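PDB 3G7G: UPF0311 protein CA_C3321 from Clostridium acetobutylicum ATCC 824, which is of unknown function but belongs to the UPF0311 (DUF3237) family and folds as an antiparallel beta-barrel. Local coordinates for residues Asn49-Lys54 with Pro129-Met134. Residues are numbered along the deposited sequence; the frame is centred on the assembly and turned at random.
Sequences NNFNGK and PKYKWM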
loop_
_atom_site.group_PDB
_atom_site.type_symbol
_atom_site.label_atom_id
_atom_site.label_comp_id
_atom_site.label_asym_id
_atom_site.label_seq_id
_atom_site.Cartn_x
_atom_site.Cartn_y
_atom_site.Cartn_z
ATOM N N ASN A 49 6.326 -29.125 -6.693
ATOM C CA ASN A 49 7.232 -30.059 -6.062
ATOM C C ASN A 49 7.361 -29.755 -4.582
ATOM O O ASN A 49 7.751 -28.669 -4.205
ATOM C CB ASN A 49 8.604 -30.028 -6.739
ATOM C CG ASN A 49 9.501 -31.145 -6.251
ATOM O OD1 ASN A 49 10.219 -30.982 -5.260
ATOM N ND2 ASN A 49 9.456 -32.303 -6.933
ATOM N N ASN A 50 7.020 -30.736 -3.754
ATOM C CA ASN A 50 6.892 -30.564 -2.306
ATOM C C ASN A 50 6.076 -29.332 -1.913
ATOM O O ASN A 50 6.394 -28.651 -0.937
ATOM C CB ASN A 50 8.263 -30.531 -1.614
ATOM C CG ASN A 50 9.089 -31.772 -1.884
ATOM O OD1 ASN A 50 10.235 -31.674 -2.315
ATOM N ND2 ASN A 50 8.513 -32.943 -1.650
ATOM N N PHE A 51 5.013 -29.058 -2.662
ATOM C CA PHE A 51 4.176 -27.918 -2.367
ATOM C C PHE A 51 2.768 -28.215 -2.834
ATOM O O PHE A 51 2.363 -27.729 -3.883
ATOM C CB PHE A 51 4.743 -26.654 -3.052
ATOM C CG PHE A 51 4.431 -25.394 -2.328
ATOM C CD1 PHE A 51 5.357 -24.831 -1.458
ATOM C CD2 PHE A 51 3.202 -24.763 -2.511
ATOM C CE1 PHE A 51 5.065 -23.677 -0.770
ATOM C CE2 PHE A 51 2.890 -23.566 -1.829
ATOM C CZ PHE A 51 3.817 -23.026 -0.955
ATOM N N ASN A 52 2.031 -29.010 -2.047
ATOM C CA ASN A 52 0.691 -29.491 -2.411
ATOM C C ASN A 52 -0.351 -29.177 -1.330
ATOM O O ASN A 52 -0.136 -29.456 -0.154
ATOM C CB ASN A 52 0.769 -30.996 -2.716
ATOM C CG ASN A 52 1.758 -31.309 -3.867
ATOM O OD1 ASN A 52 1.517 -30.972 -5.033
ATOM N ND2 ASN A 52 2.877 -31.941 -3.528
ATOM N N GLY A 53 -1.460 -28.538 -1.703
ATOM C CA GLY A 53 -2.461 -28.173 -0.714
ATOM C C GLY A 53 -3.742 -27.675 -1.319
ATOM O O GLY A 53 -4.092 -28.027 -2.444
ATOM N N LYS A 54 -4.458 -26.853 -0.552
ATOM C CA LYS A 54 -5.740 -26.342 -0.972
ATOM C C LYS A 54 -5.853 -24.875 -0.563
ATOM O O LYS A 54 -5.158 -24.419 0.340
ATOM C CB LYS A 54 -6.885 -27.158 -0.364
ATOM C CG LYS A 54 -7.110 -26.873 1.131
ATOM C CD LYS A 54 -7.939 -27.949 1.866
ATOM C CE LYS A 54 -9.436 -27.946 1.450
ATOM N NZ LYS A 54 -10.140 -29.259 1.886
ATOM N N PRO A 129 9.433 -21.571 10.125
ATOM C CA PRO A 129 10.750 -21.518 9.459
ATOM C C PRO A 129 10.899 -22.241 8.121
ATOM O O PRO A 129 11.717 -21.850 7.309
ATOM C CB PRO A 129 11.675 -22.187 10.497
ATOM C CG PRO A 129 11.091 -21.767 11.775
ATOM C CD PRO A 129 9.597 -21.902 11.554
ATOM N N LYS A 130 10.118 -23.277 7.874
ATOM C CA LYS A 130 10.231 -24.020 6.633
ATOM C C LYS A 130 9.805 -23.130 5.474
ATOM O O LYS A 130 10.331 -23.273 4.385
ATOM C CB LYS A 130 9.368 -25.266 6.687
ATOM C CG LYS A 130 9.572 -26.219 5.571
ATOM C CD LYS A 130 8.570 -27.327 5.615
ATOM C CE LYS A 130 8.842 -28.344 4.486
ATOM N NZ LYS A 130 7.706 -29.324 4.381
ATOM N N TYR A 131 8.878 -22.212 5.718
ATOM C CA TYR A 131 8.355 -21.333 4.647
ATOM C C TYR A 131 8.718 -19.846 4.783
ATOM O O TYR A 131 8.165 -19.015 4.028
ATOM C CB TYR A 131 6.825 -21.487 4.542
ATOM C CG TYR A 131 6.456 -22.931 4.319
ATOM C CD1 TYR A 131 6.600 -23.518 3.064
ATOM C CD2 TYR A 131 6.020 -23.729 5.377
ATOM C CE1 TYR A 131 6.306 -24.847 2.872
ATOM C CE2 TYR A 131 5.748 -25.043 5.195
ATOM C CZ TYR A 131 5.887 -25.594 3.938
ATOM O OH TYR A 131 5.579 -26.899 3.760
ATOM N N LYS A 132 9.670 -19.497 5.659
ATOM C CA LYS A 132 9.999 -18.078 5.824
ATOM C C LYS A 132 10.688 -17.454 4.571
ATOM O O LYS A 132 10.625 -16.221 4.355
ATOM C CB LYS A 132 10.754 -17.819 7.126
ATOM C CG LYS A 132 9.843 -17.887 8.367
ATOM C CD LYS A 132 8.867 -16.684 8.478
ATOM C CE LYS A 132 7.891 -16.888 9.614
ATOM N NZ LYS A 132 7.047 -15.676 10.010
ATOM N N TRP A 133 11.295 -18.316 3.746
ATOM C CA TRP A 133 11.894 -17.909 2.491
ATOM C C TRP A 133 10.890 -17.231 1.556
ATOM O O TRP A 133 11.278 -16.411 0.735
ATOM C CB TRP A 133 12.537 -19.102 1.782
ATOM C CG TRP A 133 11.579 -20.173 1.316
ATOM C CD1 TRP A 133 11.156 -21.282 2.024
ATOM C CD2 TRP A 133 10.952 -20.263 0.032
ATOM N NE1 TRP A 133 10.270 -22.025 1.261
ATOM C CE2 TRP A 133 10.138 -21.430 0.036
ATOM C CE3 TRP A 133 10.971 -19.455 -1.117
ATOM C CZ2 TRP A 133 9.364 -21.808 -1.073
ATOM C CZ3 TRP A 133 10.202 -19.841 -2.216
ATOM C CH2 TRP A 133 9.419 -21.002 -2.187
ATOM N N MET A 134 9.601 -17.542 1.722
ATOM C CA MET A 134 8.557 -16.968 0.896
ATOM C C MET A 134 8.371 -15.502 1.244
ATOM O O MET A 134 7.826 -14.728 0.451
ATOM C CB MET A 134 7.233 -17.737 1.045
ATOM C CG MET A 134 7.300 -19.209 0.623
ATOM S SD MET A 134 5.712 -20.081 0.610
ATOM C CE MET A 134 5.104 -19.407 -0.898
#
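Phe51 reaches from the turn between strands 34-47 and 53-65 to meet Met134 and Tyr131, in the loop that links strands 117-126 and 139-144. The chains stay 10.5 Å apart from Phe51 CA to Tyr131 CA, so side chains do the bridging. The close packing gathers round the far end of the Phe51 ring. There the sulfur of Met134 sits at the ring edge, with SD 3.8 Å from Phe51 CZ. It lies 5.0 Å from the ring centroid and 77° off the normal, a Met-aromatic contact. A bend about the last torsion of Met134 (chi3 77°) turns the methyl back to the same corner, with Met134 CE also 3.8 Å from Phe51 CZ. Tyr131 approaches obliquely, its CE1 lying 4.0 Å from Phe51 CE1, while the two side chains run past one another in opposite senses. Phe51 owes its reach to a first torsion of -151°, which swings CG away from the backbone N and leaves it beside the carbonyl carbon. Phe15 stacks on the Phe51 ring, and Ile79, Leu81 and Val46 add further packing from neighbouring strands.

Toward solvent the fit slackens: exposed Asn50 and Lys130 come near the opposing segment without packing against it. Buried Tyr131 has its hydroxyl hydrogen-bonded to Asp83 OD2, outside both segments, and Lys130 NZ forms a salt bridge with the same oxygen. Two irregular connections at a barrel end can thus be joined by aromatic and sulfur contact alone, while polar bonding goes elsewhere, here to Asp83.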